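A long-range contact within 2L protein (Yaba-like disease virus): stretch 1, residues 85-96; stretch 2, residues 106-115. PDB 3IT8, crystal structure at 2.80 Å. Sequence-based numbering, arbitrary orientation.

Stretch 1 85-96: STKTTSLSLITG
Stretch 2 106-115: SYGYVETANG

Strands 90-96 and 106-112 run antiparallel (177° between their directions, axes 4.6 Å apart at closest approach), with Leu91 opposite Thr112, Leu93 opposite Val110 and Thr95 opposite Gly108 as non-hydrogen-bonded pairs. These alternate with the hydrogen-bonded pairs Ser92-Glu111, Ile94-Tyr109 and Gly96-Tyr107. The paired residues are extended, for example phi/psi -102/119 at Ile94 and -150/164 at Tyr107, with Gly96 at 166/-171.

Ile94, Tyr107 and Gly96 cover the most surface. Ile94 N donates to Tyr109 O and Tyr109 N to Ile94 O, both at 2.8 Å. On the face shared with Ser92 and Glu111, Ile94 (chi1 m, chi2 m) sets its CB over the Tyr109 ring (chi1 p, chi2 88°), 3.8 Å from the centroid, while its CG2 lies 3.8 Å from Tyr107 CE1; a branched aliphatic side chain suits this place, since its CB can lie over the face of Tyr109 while CG2 touches Tyr107.

Tyr107 (chi1 p, chi2 82°) folds over Gly96, whose CA sits 3.9 Å from its ring centroid. Glycine fits because an ideal CB would come within 2.5 Å of Tyr107 OH. Gly96 N to Tyr107 O (3.1 Å) and Tyr107 N to Gly96 O (2.8 Å) close the pair.

On the other face, Thr95 OG1 (chi1 t) donates to Tyr107 O at 2.8 Å, and Leu93 CD1 packs 3.8 Å from Val110 CG2.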

# COMPACT_ATOMS: atom_id res chain seq x y z
N SER D 85 -53.06 -14.57 -21.80
CA SER D 85 -52.44 -13.60 -22.70
C SER D 85 -50.92 -13.75 -22.69
O SER D 85 -50.21 -12.98 -23.33
CB SER D 85 -52.82 -12.17 -22.30
OG SER D 85 -52.18 -11.77 -21.10
N THR D 86 -50.44 -14.74 -21.95
CA THR D 86 -49.00 -14.99 -21.84
C THR D 86 -48.67 -16.43 -22.26
O THR D 86 -47.55 -16.71 -22.68
CB THR D 86 -48.51 -14.80 -20.39
OG1 THR D 86 -49.07 -13.60 -19.84
CG2 THR D 86 -46.99 -14.69 -20.36
N LYS D 87 -49.65 -17.32 -22.13
CA LYS D 87 -49.50 -18.73 -22.48
C LYS D 87 -48.37 -18.97 -23.47
O LYS D 87 -48.34 -18.40 -24.56
CB LYS D 87 -50.82 -19.27 -23.06
CG LYS D 87 -50.80 -20.75 -23.39
CD LYS D 87 -52.19 -21.27 -23.71
CE LYS D 87 -53.11 -21.16 -22.50
NZ LYS D 87 -54.47 -21.66 -22.80
N THR D 88 -47.42 -19.83 -23.09
CA THR D 88 -46.28 -20.12 -23.93
C THR D 88 -45.98 -21.61 -24.00
O THR D 88 -46.34 -22.36 -23.09
CB THR D 88 -45.01 -19.43 -23.41
OG1 THR D 88 -45.25 -18.02 -23.29
CG2 THR D 88 -43.85 -19.65 -24.36
N THR D 89 -45.31 -22.00 -25.07
CA THR D 89 -44.92 -23.39 -25.30
C THR D 89 -43.81 -23.83 -24.37
O THR D 89 -43.84 -24.94 -23.82
CB THR D 89 -44.39 -23.57 -26.70
OG1 THR D 89 -45.29 -22.97 -27.63
CG2 THR D 89 -44.23 -25.05 -27.02
N SER D 90 -42.82 -22.95 -24.19
CA SER D 90 -41.68 -23.25 -23.34
C SER D 90 -41.06 -22.05 -22.64
O SER D 90 -41.39 -20.90 -22.93
CB SER D 90 -40.60 -23.93 -24.18
OG SER D 90 -40.14 -23.04 -25.18
N LEU D 91 -40.13 -22.36 -21.74
CA LEU D 91 -39.41 -21.37 -20.94
C LEU D 91 -37.94 -21.75 -20.93
O LEU D 91 -37.59 -22.92 -20.83
CB LEU D 91 -39.96 -21.36 -19.52
CG LEU D 91 -39.54 -20.19 -18.64
CD1 LEU D 91 -39.97 -18.89 -19.30
CD2 LEU D 91 -40.20 -20.32 -17.27
N SER D 92 -37.07 -20.75 -21.04
CA SER D 92 -35.63 -21.00 -21.04
C SER D 92 -34.83 -20.09 -20.11
O SER D 92 -35.11 -18.89 -19.99
CB SER D 92 -35.05 -20.84 -22.45
OG SER D 92 -35.52 -21.84 -23.33
N LEU D 93 -33.84 -20.67 -19.45
CA LEU D 93 -32.96 -19.92 -18.56
C LEU D 93 -31.60 -19.87 -19.25
O LEU D 93 -30.88 -20.86 -19.29
CB LEU D 93 -32.84 -20.60 -17.21
CG LEU D 93 -31.83 -19.89 -16.30
CD1 LEU D 93 -32.27 -18.46 -16.09
CD2 LEU D 93 -31.70 -20.62 -14.96
N ILE D 94 -31.25 -18.72 -19.81
CA ILE D 94 -29.99 -18.56 -20.52
C ILE D 94 -28.99 -17.83 -19.63
O ILE D 94 -29.22 -16.70 -19.23
CB ILE D 94 -30.18 -17.75 -21.82
CG1 ILE D 94 -31.26 -18.39 -22.68
CG2 ILE D 94 -28.88 -17.68 -22.59
CD1 ILE D 94 -31.01 -19.82 -22.99
N THR D 95 -27.89 -18.48 -19.32
CA THR D 95 -26.88 -17.85 -18.48
C THR D 95 -25.51 -18.30 -18.94
O THR D 95 -25.37 -19.41 -19.46
CB THR D 95 -27.10 -18.22 -17.00
OG1 THR D 95 -26.26 -17.41 -16.17
CG2 THR D 95 -26.79 -19.69 -16.76
N GLY D 96 -24.50 -17.44 -18.79
CA GLY D 96 -23.16 -17.78 -19.24
C GLY D 96 -22.27 -16.55 -19.29
O GLY D 96 -22.65 -15.48 -18.81
N SER D 106 -20.88 -11.26 -18.37
CA SER D 106 -21.69 -12.43 -18.06
C SER D 106 -23.17 -12.06 -18.19
O SER D 106 -23.52 -10.88 -18.19
CB SER D 106 -21.40 -12.92 -16.65
OG SER D 106 -21.86 -12.00 -15.68
N TYR D 107 -24.03 -13.06 -18.28
CA TYR D 107 -25.45 -12.78 -18.43
C TYR D 107 -26.28 -13.87 -17.80
O TYR D 107 -25.79 -14.96 -17.52
CB TYR D 107 -25.79 -12.65 -19.92
CG TYR D 107 -25.32 -13.84 -20.72
CD1 TYR D 107 -26.05 -15.02 -20.77
CD2 TYR D 107 -24.08 -13.81 -21.36
CE1 TYR D 107 -25.56 -16.14 -21.42
CE2 TYR D 107 -23.58 -14.93 -22.02
CZ TYR D 107 -24.33 -16.08 -22.04
OH TYR D 107 -23.83 -17.18 -22.66
N GLY D 108 -27.55 -13.57 -17.59
CA GLY D 108 -28.48 -14.52 -17.02
C GLY D 108 -29.85 -13.94 -17.24
O GLY D 108 -30.21 -12.97 -16.58
N TYR D 109 -30.60 -14.50 -18.17
CA TYR D 109 -31.93 -14.01 -18.44
C TYR D 109 -32.89 -15.15 -18.75
O TYR D 109 -32.47 -16.29 -18.99
CB TYR D 109 -31.89 -13.03 -19.60
CG TYR D 109 -31.39 -13.62 -20.89
CD1 TYR D 109 -32.26 -14.24 -21.79
CD2 TYR D 109 -30.05 -13.47 -21.26
CE1 TYR D 109 -31.81 -14.69 -23.03
CE2 TYR D 109 -29.58 -13.92 -22.50
CZ TYR D 109 -30.46 -14.53 -23.38
OH TYR D 109 -30.01 -14.93 -24.61
N VAL D 110 -34.18 -14.84 -18.72
CA VAL D 110 -35.21 -15.82 -18.97
C VAL D 110 -35.95 -15.41 -20.22
O VAL D 110 -36.42 -14.29 -20.30
CB VAL D 110 -36.21 -15.87 -17.78
CG1 VAL D 110 -37.44 -16.68 -18.14
CG2 VAL D 110 -35.53 -16.47 -16.56
N GLU D 111 -36.04 -16.31 -21.19
CA GLU D 111 -36.79 -16.02 -22.40
C GLU D 111 -37.92 -17.04 -22.58
O GLU D 111 -37.90 -18.12 -22.00
CB GLU D 111 -35.90 -15.99 -23.64
CG GLU D 111 -35.09 -17.22 -23.86
CD GLU D 111 -34.26 -17.13 -25.11
OE1 GLU D 111 -33.71 -16.03 -25.39
OE2 GLU D 111 -34.13 -18.17 -25.82
N THR D 112 -38.91 -16.65 -23.37
CA THR D 112 -40.09 -17.44 -23.64
C THR D 112 -40.12 -17.77 -25.12
O THR D 112 -39.36 -17.20 -25.89
CB THR D 112 -41.34 -16.62 -23.22
OG1 THR D 112 -41.78 -17.06 -21.94
CG2 THR D 112 -42.45 -16.72 -24.22
N ALA D 113 -40.98 -18.70 -25.52
CA ALA D 113 -41.06 -19.03 -26.94
C ALA D 113 -41.49 -17.77 -27.71
O ALA D 113 -41.26 -17.66 -28.91
CB ALA D 113 -42.08 -20.16 -27.15
N ASN D 114 -42.11 -16.83 -26.99
CA ASN D 114 -42.58 -15.58 -27.57
C ASN D 114 -41.50 -14.50 -27.60
O ASN D 114 -41.69 -13.46 -28.22
CB ASN D 114 -43.78 -15.05 -26.79
CG ASN D 114 -44.87 -16.07 -26.67
OD1 ASN D 114 -45.30 -16.68 -27.66
ND2 ASN D 114 -45.35 -16.28 -25.44
N GLY D 115 -40.38 -14.75 -26.93
CA GLY D 115 -39.29 -13.79 -26.91
C GLY D 115 -38.75 -13.48 -25.53
O GLY D 115 -39.30 -13.95 -24.54